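PDB 4DQ6: putative pyridoxal phosphate-dependent transferase from Clostridium difficile, which belongs to the class I and II aminotransferase family and binds pyridoxal-5'-phosphate, pairing with a second copy of itself in the assembly. Local coordinates for residues Y63-Y72 / K271-E282; N313-K321 / W329-L337. One frame throughout, in Å; residues are numbered along the deposited sequence. Where two conformers were deposited one is given.

Contact 1 of 2, residues Y63-Y72 / K271-E282. With PLP (pyridoxal-5'-phosphate), chain F.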
loop_
_atom_site.group_PDB
_atom_site.type_symbol
_atom_site.label_atom_id
_atom_site.label_comp_id
_atom_site.label_asym_id
_atom_site.label_seq_id
_atom_site.Cartn_x
_atom_site.Cartn_y
_atom_site.Cartn_z
ATOM N N TYR A 63 -0.483 7.335 -15.206
ATOM C CA TYR A 63 -0.314 6.531 -13.973
ATOM C C TYR A 63 -1.570 6.448 -13.118
ATOM O O TYR A 63 -1.531 6.839 -11.964
ATOM C CB TYR A 63 0.876 7.050 -13.146
ATOM C CG TYR A 63 2.048 7.368 -14.025
ATOM C CD1 TYR A 63 2.781 6.337 -14.605
ATOM C CD2 TYR A 63 2.461 8.653 -14.181
ATOM C CE1 TYR A 63 3.841 6.577 -15.461
ATOM C CE2 TYR A 63 3.537 8.938 -15.029
ATOM C CZ TYR A 63 4.244 7.898 -15.628
ATOM O OH TYR A 63 5.308 8.257 -16.497
ATOM N N GLY A 64 -2.660 6.010 -13.725
ATOM C CA GLY A 64 -3.949 5.895 -13.037
ATOM C C GLY A 64 -4.187 4.554 -12.421
ATOM O O GLY A 64 -3.288 3.761 -12.203
ATOM N N TYR A 65 -5.454 4.306 -12.063
ATOM C CA TYR A 65 -5.771 3.056 -11.318
ATOM C C TYR A 65 -5.435 1.848 -12.183
ATOM O O TYR A 65 -5.748 1.770 -13.379
ATOM C CB TYR A 65 -7.252 3.055 -11.040
ATOM C CG TYR A 65 -7.678 4.035 -9.975
ATOM C CD1 TYR A 65 -7.338 3.865 -8.682
ATOM C CD2 TYR A 65 -8.434 5.167 -10.320
ATOM C CE1 TYR A 65 -7.748 4.761 -7.681
ATOM C CE2 TYR A 65 -8.819 6.084 -9.347
ATOM C CZ TYR A 65 -8.468 5.890 -8.057
ATOM O OH TYR A 65 -8.837 6.778 -7.060
ATOM N N THR A 66 -4.762 0.886 -11.572
ATOM C CA THR A 66 -4.118 -0.209 -12.244
ATOM C C THR A 66 -4.870 -1.485 -12.129
ATOM O O THR A 66 -5.206 -1.867 -11.024
ATOM C CB THR A 66 -2.707 -0.393 -11.671
ATOM O OG1 THR A 66 -2.017 0.859 -11.838
ATOM C CG2 THR A 66 -1.931 -1.564 -12.289
ATOM N N THR A 67 -5.140 -2.119 -13.246
ATOM C CA THR A 67 -5.786 -3.426 -13.266
ATOM C C THR A 67 -4.740 -4.549 -13.149
ATOM O O THR A 67 -3.578 -4.355 -13.485
ATOM C CB THR A 67 -6.617 -3.579 -14.553
ATOM O OG1 THR A 67 -7.486 -4.674 -14.377
ATOM C CG2 THR A 67 -5.742 -3.841 -15.782
ATOM N N ARG A 68 -5.116 -5.710 -12.626
ATOM C CA ARG A 68 -4.218 -6.846 -12.507
ATOM C C ARG A 68 -4.569 -7.839 -13.604
ATOM O O ARG A 68 -5.580 -8.570 -13.503
ATOM C CB ARG A 68 -4.341 -7.489 -11.116
ATOM C CG ARG A 68 -3.315 -8.580 -10.809
ATOM C CD ARG A 68 -3.452 -9.103 -9.378
ATOM N NE ARG A 68 -3.182 -8.038 -8.438
ATOM C CZ ARG A 68 -4.096 -7.391 -7.723
ATOM N NH1 ARG A 68 -5.371 -7.790 -7.724
ATOM N NH2 ARG A 68 -3.724 -6.375 -7.035
ATOM N N PRO A 69 -3.808 -7.856 -14.675
ATOM C CA PRO A 69 -4.160 -8.749 -15.793
ATOM C C PRO A 69 -3.898 -10.201 -15.394
ATOM O O PRO A 69 -3.112 -10.437 -14.495
ATOM C CB PRO A 69 -3.196 -8.336 -16.916
ATOM C CG PRO A 69 -2.045 -7.750 -16.221
ATOM C CD PRO A 69 -2.578 -7.105 -14.950
ATOM N N ASP A 70 -4.531 -11.150 -16.081
ATOM C CA ASP A 70 -4.333 -12.556 -15.723
ATOM C C ASP A 70 -2.853 -12.959 -15.747
ATOM O O ASP A 70 -2.437 -13.820 -14.994
ATOM C CB ASP A 70 -5.069 -13.456 -16.713
ATOM C CG ASP A 70 -6.581 -13.403 -16.570
ATOM O OD1 ASP A 70 -7.099 -12.835 -15.580
ATOM O OD2 ASP A 70 -7.247 -13.976 -17.463
ATOM N N SER A 71 -2.061 -12.340 -16.622
ATOM C CA SER A 71 -0.615 -12.654 -16.766
ATOM C C SER A 71 0.206 -12.447 -15.472
ATOM O O SER A 71 1.215 -13.126 -15.273
ATOM C CB SER A 71 0.014 -11.796 -17.882
ATOM O OG SER A 71 -0.076 -10.408 -17.632
ATOM N N TYR A 72 -0.267 -11.559 -14.590
ATOM C CA TYR A 72 0.425 -11.288 -13.344
ATOM C C TYR A 72 0.392 -12.524 -12.429
ATOM O O TYR A 72 1.426 -13.084 -12.082
ATOM C CB TYR A 72 -0.211 -10.080 -12.672
ATOM C CG TYR A 72 0.290 -9.722 -11.330
ATOM C CD1 TYR A 72 -0.197 -10.323 -10.188
ATOM C CD2 TYR A 72 1.268 -8.732 -11.185
ATOM C CE1 TYR A 72 0.261 -9.957 -8.923
ATOM C CE2 TYR A 72 1.722 -8.304 -9.964
ATOM C CZ TYR A 72 1.260 -8.939 -8.821
ATOM O OH TYR A 72 1.630 -8.627 -7.501
ATOM N N LYS A 271 -6.394 -3.072 -2.456
ATOM C CA LYS A 271 -6.759 -4.069 -3.436
ATOM C C LYS A 271 -5.857 -4.059 -4.647
ATOM O O LYS A 271 -5.652 -5.107 -5.230
ATOM C CB LYS A 271 -8.177 -3.874 -3.948
ATOM C CG LYS A 271 -9.197 -3.847 -2.846
ATOM C CD LYS A 271 -9.338 -5.181 -2.098
ATOM C CE LYS A 271 -10.305 -6.149 -2.699
ATOM N NZ LYS A 271 -10.494 -7.350 -1.806
ATOM N N ARG A 272 -5.357 -2.873 -5.037
ATOM C CA ARG A 272 -4.613 -2.766 -6.314
ATOM C C ARG A 272 -3.111 -2.680 -6.119
ATOM O O ARG A 272 -2.627 -2.010 -5.197
ATOM C CB ARG A 272 -5.082 -1.522 -7.105
ATOM C CG ARG A 272 -6.540 -1.452 -7.454
ATOM C CD ARG A 272 -6.900 -0.332 -8.416
ATOM N NE ARG A 272 -8.297 -0.414 -8.767
ATOM C CZ ARG A 272 -8.822 -1.250 -9.661
ATOM N NH1 ARG A 272 -8.074 -2.097 -10.352
ATOM N NH2 ARG A 272 -10.124 -1.254 -9.834
ATOM N N ASN A 273 -2.343 -3.268 -7.061
ATOM C CA ASN A 273 -0.916 -3.004 -7.189
ATOM C C ASN A 273 -0.767 -1.555 -7.635
ATOM O O ASN A 273 -1.630 -1.033 -8.344
ATOM C CB ASN A 273 -0.287 -3.856 -8.297
ATOM C CG ASN A 273 -0.126 -5.320 -7.930
ATOM O OD1 ASN A 273 -1.105 -6.067 -7.873
ATOM N ND2 ASN A 273 1.109 -5.736 -7.695
ATOM N N ASN A 274 0.313 -0.904 -7.213
ATOM C CA ASN A 274 0.725 0.336 -7.910
ATOM C C ASN A 274 1.237 -0.072 -9.279
ATOM O O ASN A 274 1.533 -1.205 -9.569
ATOM C CB ASN A 274 1.722 1.180 -7.097
ATOM C CG ASN A 274 3.106 0.549 -7.019
ATOM O OD1 ASN A 274 3.776 0.481 -8.060
ATOM N ND2 ASN A 274 3.562 0.133 -5.828
ATOM N N CYS A 275 1.257 0.889 -10.157
ATOM C CA CYS A 275 1.478 0.537 -11.554
ATOM C C CYS A 275 2.843 -0.067 -11.788
ATOM O O CYS A 275 3.026 -0.796 -12.783
ATOM C CB CYS A 275 1.245 1.721 -12.450
ATOM S SG CYS A 275 2.199 3.180 -12.143
ATOM N N PHE A 276 3.803 0.287 -10.952
ATOM C CA PHE A 276 5.175 -0.187 -11.154
ATOM C C PHE A 276 5.394 -1.577 -10.559
ATOM O O PHE A 276 6.070 -2.420 -11.129
ATOM C CB PHE A 276 6.176 0.848 -10.690
ATOM C CG PHE A 276 6.218 2.067 -11.563
ATOM C CD1 PHE A 276 6.636 1.940 -12.892
ATOM C CD2 PHE A 276 5.885 3.363 -11.131
ATOM C CE1 PHE A 276 6.727 3.031 -13.742
ATOM C CE2 PHE A 276 5.932 4.479 -12.011
ATOM C CZ PHE A 276 6.397 4.289 -13.335
ATOM N N SER A 277 4.879 -1.811 -9.369
ATOM C CA SER A 277 4.874 -3.117 -8.804
ATOM C C SER A 277 4.277 -4.177 -9.741
ATOM O O SER A 277 4.773 -5.309 -9.857
ATOM C CB SER A 277 4.054 -3.025 -7.479
ATOM O OG SER A 277 3.528 -4.190 -7.031
ATOM N N LEU A 278 3.186 -3.810 -10.409
ATOM C CA LEU A 278 2.513 -4.745 -11.300
ATOM C C LEU A 278 3.456 -5.279 -12.361
ATOM O O LEU A 278 3.591 -6.503 -12.557
ATOM C CB LEU A 278 1.367 -4.082 -12.043
ATOM C CG LEU A 278 0.497 -5.068 -12.797
ATOM C CD1 LEU A 278 -0.559 -5.616 -11.810
ATOM C CD2 LEU A 278 -0.204 -4.398 -13.980
ATOM N N VAL A 279 4.122 -4.361 -13.027
ATOM C CA VAL A 279 4.977 -4.783 -14.152
ATOM C C VAL A 279 6.280 -5.410 -13.698
ATOM O O VAL A 279 6.774 -6.342 -14.337
ATOM C CB VAL A 279 5.242 -3.649 -15.188
ATOM C CG1 VAL A 279 3.952 -3.087 -15.796
ATOM C CG2 VAL A 279 6.179 -2.606 -14.619
ATOM N N ALA A 280 6.830 -4.931 -12.577
ATOM C CA ALA A 280 8.092 -5.488 -12.050
ATOM C C ALA A 280 7.920 -6.912 -11.559
ATOM O O ALA A 280 8.838 -7.721 -11.671
ATOM C CB ALA A 280 8.707 -4.598 -10.984
ATOM N N THR A 281 6.793 -7.215 -10.917
ATOM C CA THR A 281 6.595 -8.537 -10.379
ATOM C C THR A 281 6.528 -9.579 -11.500
ATOM O O THR A 281 7.223 -10.593 -11.508
ATOM C CB THR A 281 5.285 -8.548 -9.564
ATOM O OG1 THR A 281 5.412 -7.682 -8.434
ATOM C CG2 THR A 281 4.950 -9.977 -9.086
ATOM N N GLU A 282 5.776 -9.274 -12.558
ATOM C CA GLU A 282 5.628 -10.198 -13.656
ATOM C C GLU A 282 6.961 -10.340 -14.402
ATOM O O GLU A 282 7.377 -11.441 -14.746
ATOM C CB GLU A 282 4.577 -9.680 -14.589
ATOM C CG GLU A 282 4.388 -10.567 -15.788
ATOM C CD GLU A 282 3.171 -10.246 -16.623
ATOM O OE1 GLU A 282 2.115 -9.823 -16.093
ATOM O OE2 GLU A 282 3.272 -10.496 -17.843
HETATM N N1 PLP F . -12.434 10.113 -1.933
HETATM C C2 PLP F . -13.240 10.637 -2.896
HETATM C C2A PLP F . -14.369 11.596 -2.709
HETATM C C3 PLP F . -12.959 10.253 -4.269
HETATM O O3 PLP F . -13.728 10.731 -5.212
HETATM C C4 PLP F . -11.884 9.332 -4.568
HETATM C C4A PLP F . -11.601 8.920 -5.994
HETATM C C5 PLP F . -11.101 8.880 -3.428
HETATM C C6 PLP F . -11.433 9.280 -2.124
HETATM C C5A PLP F . -9.977 7.959 -3.739
HETATM O O4P PLP F . -9.762 7.232 -2.577
HETATM P P PLP F . -8.377 6.372 -2.484
HETATM O O1P PLP F . -8.278 5.797 -3.916
HETATM O O2P PLP F . -7.276 7.405 -2.345
HETATM O O3P PLP F . -8.793 5.364 -1.261
HETATM O O HOH W 1 -4.018 -4.056 -9.435
HETATM O O HOH W 2 -3.300 1.217 -9.031
#

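Contact 2 of 2, residues N313-K321 / W329-L337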
loop_
_atom_site.group_PDB
_atom_site.type_symbol
_atom_site.label_atom_id
_atom_site.label_comp_id
_atom_site.label_asym_id
_atom_site.label_seq_id
_atom_site.Cartn_x
_atom_site.Cartn_y
_atom_site.Cartn_z
ATOM N N ASN A 313 40.555 -14.143 11.039
ATOM C CA ASN A 313 40.899 -12.838 11.617
ATOM C C ASN A 313 40.152 -12.483 12.900
ATOM O O ASN A 313 40.615 -11.660 13.662
ATOM C CB ASN A 313 40.715 -11.742 10.577
ATOM C CG ASN A 313 41.565 -11.977 9.352
ATOM O OD1 ASN A 313 42.793 -11.979 9.439
ATOM N ND2 ASN A 313 40.934 -12.261 8.245
ATOM N N MET A 314 39.010 -13.114 13.147
ATOM C CA MET A 314 38.210 -12.898 14.394
ATOM C C MET A 314 37.761 -14.221 15.000
ATOM O O MET A 314 36.572 -14.510 15.106
ATOM C CB MET A 314 36.983 -12.022 14.101
ATOM C CG MET A 314 37.376 -10.685 13.494
ATOM S SD MET A 314 36.030 -9.566 13.096
ATOM C CE MET A 314 35.587 -10.022 11.415
ATOM N N PRO A 315 38.738 -15.045 15.429
ATOM C CA PRO A 315 38.420 -16.425 15.776
ATOM C C PRO A 315 37.609 -16.604 17.056
ATOM O O PRO A 315 37.085 -17.717 17.304
ATOM C CB PRO A 315 39.786 -17.092 15.906
ATOM C CG PRO A 315 40.705 -15.971 16.204
ATOM C CD PRO A 315 40.182 -14.810 15.378
ATOM N N LYS A 316 37.499 -15.554 17.867
ATOM C CA LYS A 316 36.586 -15.596 19.023
ATOM C C LYS A 316 35.101 -15.585 18.598
ATOM O O LYS A 316 34.237 -16.077 19.335
ATOM C CB LYS A 316 36.870 -14.473 20.024
ATOM C CG LYS A 316 38.137 -14.709 20.871
ATOM C CD LYS A 316 38.716 -13.419 21.399
ATOM C CE LYS A 316 39.933 -13.669 22.278
ATOM N NZ LYS A 316 40.645 -12.391 22.626
ATOM N N LEU A 317 34.807 -15.072 17.402
ATOM C CA LEU A 317 33.453 -15.085 16.890
ATOM C C LEU A 317 33.154 -16.473 16.328
ATOM O O LEU A 317 34.045 -17.197 15.866
ATOM C CB LEU A 317 33.262 -14.082 15.750
ATOM C CG LEU A 317 33.663 -12.639 16.101
ATOM C CD1 LEU A 317 33.304 -11.710 14.970
ATOM C CD2 LEU A 317 33.089 -12.153 17.451
ATOM N N LYS A 318 31.882 -16.814 16.346
ATOM C CA LYS A 318 31.416 -18.106 15.848
ATOM C C LYS A 318 30.260 -17.889 14.854
ATOM O O LYS A 318 29.362 -17.115 15.105
ATOM C CB LYS A 318 30.950 -19.004 17.006
ATOM C CG LYS A 318 32.067 -19.407 18.008
ATOM C CD LYS A 318 33.331 -19.804 17.234
ATOM C CE LYS A 318 34.424 -20.518 18.025
ATOM N NZ LYS A 318 35.457 -19.570 18.506
ATOM N N VAL A 319 30.284 -18.630 13.765
ATOM C CA VAL A 319 29.346 -18.423 12.643
ATOM C C VAL A 319 29.174 -19.777 11.950
ATOM O O VAL A 319 30.144 -20.494 11.754
ATOM C CB VAL A 319 29.825 -17.327 11.681
ATOM C CG1 VAL A 319 31.196 -17.661 11.142
ATOM C CG2 VAL A 319 28.780 -17.038 10.597
ATOM N N ARG A 320 27.916 -20.144 11.703
ATOM C CA ARG A 320 27.527 -21.300 10.900
ATOM C C ARG A 320 27.051 -20.796 9.539
ATOM O O ARG A 320 26.245 -19.854 9.509
ATOM C CB ARG A 320 26.372 -22.061 11.594
ATOM N N LYS A 321 27.491 -21.412 8.458
ATOM C CA LYS A 321 27.084 -20.980 7.100
ATOM C C LYS A 321 25.543 -21.140 6.993
ATOM O O LYS A 321 24.983 -22.217 7.309
ATOM C CB LYS A 321 27.753 -21.824 6.053
ATOM C CG LYS A 321 27.479 -21.437 4.637
ATOM C CD LYS A 321 28.354 -22.176 3.650
ATOM C CE LYS A 321 27.903 -21.928 2.241
ATOM N NZ LYS A 321 28.915 -22.464 1.250
ATOM N N TRP A 329 24.501 -14.810 10.653
ATOM C CA TRP A 329 24.181 -14.778 12.061
ATOM C C TRP A 329 25.411 -15.121 12.833
ATOM O O TRP A 329 25.862 -16.284 12.816
ATOM C CB TRP A 329 23.072 -15.773 12.293
ATOM C CG TRP A 329 22.434 -15.879 13.684
ATOM C CD1 TRP A 329 22.291 -17.032 14.509
ATOM C CD2 TRP A 329 21.695 -14.844 14.382
ATOM N NE1 TRP A 329 21.611 -16.706 15.559
ATOM C CE2 TRP A 329 21.208 -15.439 15.576
ATOM C CE3 TRP A 329 21.464 -13.490 14.167
ATOM C CZ2 TRP A 329 20.470 -14.715 16.512
ATOM C CZ3 TRP A 329 20.699 -12.772 15.052
ATOM C CH2 TRP A 329 20.232 -13.378 16.249
ATOM N N VAL A 330 26.009 -14.105 13.477
ATOM C CA VAL A 330 27.343 -14.252 14.043
ATOM C C VAL A 330 27.295 -14.066 15.563
ATOM O O VAL A 330 26.731 -13.109 16.050
ATOM C CB VAL A 330 28.312 -13.199 13.446
ATOM C CG1 VAL A 330 29.703 -13.321 14.049
ATOM C CG2 VAL A 330 28.354 -13.279 11.924
ATOM N N ASP A 331 27.845 -15.045 16.287
ATOM C CA ASP A 331 27.877 -15.050 17.725
ATOM C C ASP A 331 29.152 -14.339 18.213
ATOM O O ASP A 331 30.255 -14.782 17.928
ATOM C CB ASP A 331 27.864 -16.504 18.164
ATOM C CG ASP A 331 27.884 -16.675 19.654
ATOM O OD1 ASP A 331 27.749 -15.693 20.404
ATOM O OD2 ASP A 331 28.069 -17.843 20.057
ATOM N N PHE A 332 28.935 -13.246 18.939
ATOM C CA PHE A 332 29.991 -12.440 19.564
ATOM C C PHE A 332 30.144 -12.683 21.059
ATOM O O PHE A 332 30.871 -11.976 21.741
ATOM C CB PHE A 332 29.667 -10.956 19.394
ATOM C CG PHE A 332 29.829 -10.424 18.009
ATOM C CD1 PHE A 332 28.988 -10.774 16.997
ATOM C CD2 PHE A 332 30.827 -9.465 17.748
ATOM C CE1 PHE A 332 29.149 -10.241 15.731
ATOM C CE2 PHE A 332 31.001 -8.921 16.506
ATOM C CZ PHE A 332 30.124 -9.300 15.470
ATOM N N SER A 333 29.440 -13.671 21.603
ATOM C CA SER A 333 29.364 -13.828 23.039
ATOM C C SER A 333 30.725 -14.128 23.697
ATOM O O SER A 333 30.942 -13.760 24.864
ATOM C CB SER A 333 28.353 -14.931 23.413
ATOM O OG SER A 333 28.740 -16.185 22.913
ATOM N N ALA A 334 31.654 -14.732 22.964
ATOM C CA ALA A 334 32.970 -15.100 23.560
ATOM C C ALA A 334 33.799 -13.856 23.908
ATOM O O ALA A 334 34.772 -13.966 24.636
ATOM C CB ALA A 334 33.757 -16.053 22.655
ATOM N N LEU A 335 33.418 -12.684 23.428
ATOM C CA LEU A 335 34.072 -11.399 23.815
ATOM C C LEU A 335 33.745 -10.956 25.252
ATOM O O LEU A 335 34.393 -10.037 25.813
ATOM C CB LEU A 335 33.673 -10.277 22.862
ATOM C CG LEU A 335 33.951 -10.496 21.372
ATOM C CD1 LEU A 335 33.471 -9.336 20.509
ATOM C CD2 LEU A 335 35.444 -10.732 21.118
ATOM N N GLY A 336 32.727 -11.573 25.841
ATOM C CA GLY A 336 32.323 -11.252 27.210
ATOM C C GLY A 336 31.743 -9.868 27.435
ATOM O O GLY A 336 31.811 -9.338 28.553
ATOM N N LEU A 337 31.190 -9.267 26.385
ATOM C CA LEU A 337 30.525 -7.980 26.493
ATOM C C LEU A 337 29.036 -8.214 26.682
ATOM O O LEU A 337 28.491 -9.238 26.244
ATOM C CB LEU A 337 30.798 -7.123 25.259
ATOM C CG LEU A 337 32.273 -6.902 24.928
ATOM C CD1 LEU A 337 32.435 -5.925 23.768
ATOM C CD2 LEU A 337 33.008 -6.365 26.147
HETATM O O HOH W 3 31.725 -15.734 20.184
HETATM O O HOH W 4 24.599 -17.452 9.506
HETATM O O HOH W 5 25.508 -18.819 12.826
#

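Contact 1 of 2, residues Y63-Y72 / K271-E282
Asn273 OD1 is gripped by two nitrogens of Arg68, NE at 2.9 Å and NH2 at 2.8 Å. Both meet it side-on, close to the guanidinium plane, while the amide plane is turned 53° against that plane. NH2 also gives an almost straight bond, 171° at the hydrogen, to a lone pair of Lys271 O, so three bonds fix the rotation of the guanidinium group. The other branch of the amide is pinned as well: Asn273 ND2 donates to Tyr72 OH at 2.9 Å and to Ser277 OG. Tyr72 has CG anti to its backbone N (chi1 175°), which lays the ring across helix 275-287 as a knob among Ser277, Leu278, Thr281 and Glu282; its CE2 rests 3.6 Å from Thr281 CB. Next to it, Ser71 OG donates to Glu282 OE1 at 2.7 Å, on the syn side of the carboxylate. Leu278 slides past Thr66, with Leu278 CD2 3.7 Å from Thr66 CG2, and meets Pro69 CD tip to tip. Arg272 NH1 reaches Thr66 O from above the carbonyl plane and also forms a salt bridge with Glu24 of the second subunit. Two waters bridge the backbones of Thr66 and Asn273. Tyr65 OH comes within a long 3.3 Å of O1P of a pyridoxal-5'-phosphate hydrogen-bonded to His206 and Asn175 of the second subunit, as in dimers of fold-type I pyridoxal-phosphate enzymes, where one subunit borders the other's cofactor pocket.

Contact 2 of 2, residues N313-K321 / W329-L337
Leu317 reaches from its loop onto the ring of Phe332, and its atoms can be taken in turn. CB lies 4.0 Å from Val330 CG1. Beyond it, CG stands anti to the carbonyl carbon (chi1 -55°) and CD1 is extended (chi2 -174°), and together these torsions bring both methyls over one face of the ring. CD2 makes a CH-pi contact, 3.9 Å from the ring centroid of Phe332, and also packs on Leu335 CD1; CD1 sits over the rim of the same face, 3.9 Å from Phe332 CE2. Behind the side chain, the backbone makes one well-formed antiparallel pair. Lys318 and Asp331 are hydrogen-bonded, Lys318 N to Asp331 O at 3.0 Å and Asp331 N to Lys318 O at 2.8 Å. Farther along, two waters bridge the backbones of Arg320 and Trp329, and another, at the opposite end, joins Lys316 O, Asp331 O and Ala334 N. Asp331 OD1 accepts from Ser333 N, which makes an Asx turn leading from the strand into the 3-10 segment 333-335, and also from Ser333 OG. This beta hairpin forms one margin of the small antiparallel sheet: strand 327-331 pairs on its other side with 367-371, Leu317 packs on Ile310 of helix 289-313, and Leu335 touches Ile390 of helix 376-390.

From the N terminus, the chain passes helix 48-58 and enters 63-72, then builds every strand of the seven-stranded mixed sheet before 271-282 returns to close contact 1, a loop of 198 intervening residues. Helices 275-287 and 289-313 then carry it away to the opposite side of the chain's centre, where contact 2 closes a short hairpin with seven residues between its segments. The two loops follow in series, neither enclosing nor crossing the other. Contacts 1 and 2 lie about 45 Å apart between centres and about 27 Å apart between nearest atoms. Contact 1 ties the start of helix 70-84 to helix 275-287 beside the second subunit; contact 2 pairs edge strand 318-319 with strand 327-331 of the antiparallel sheet.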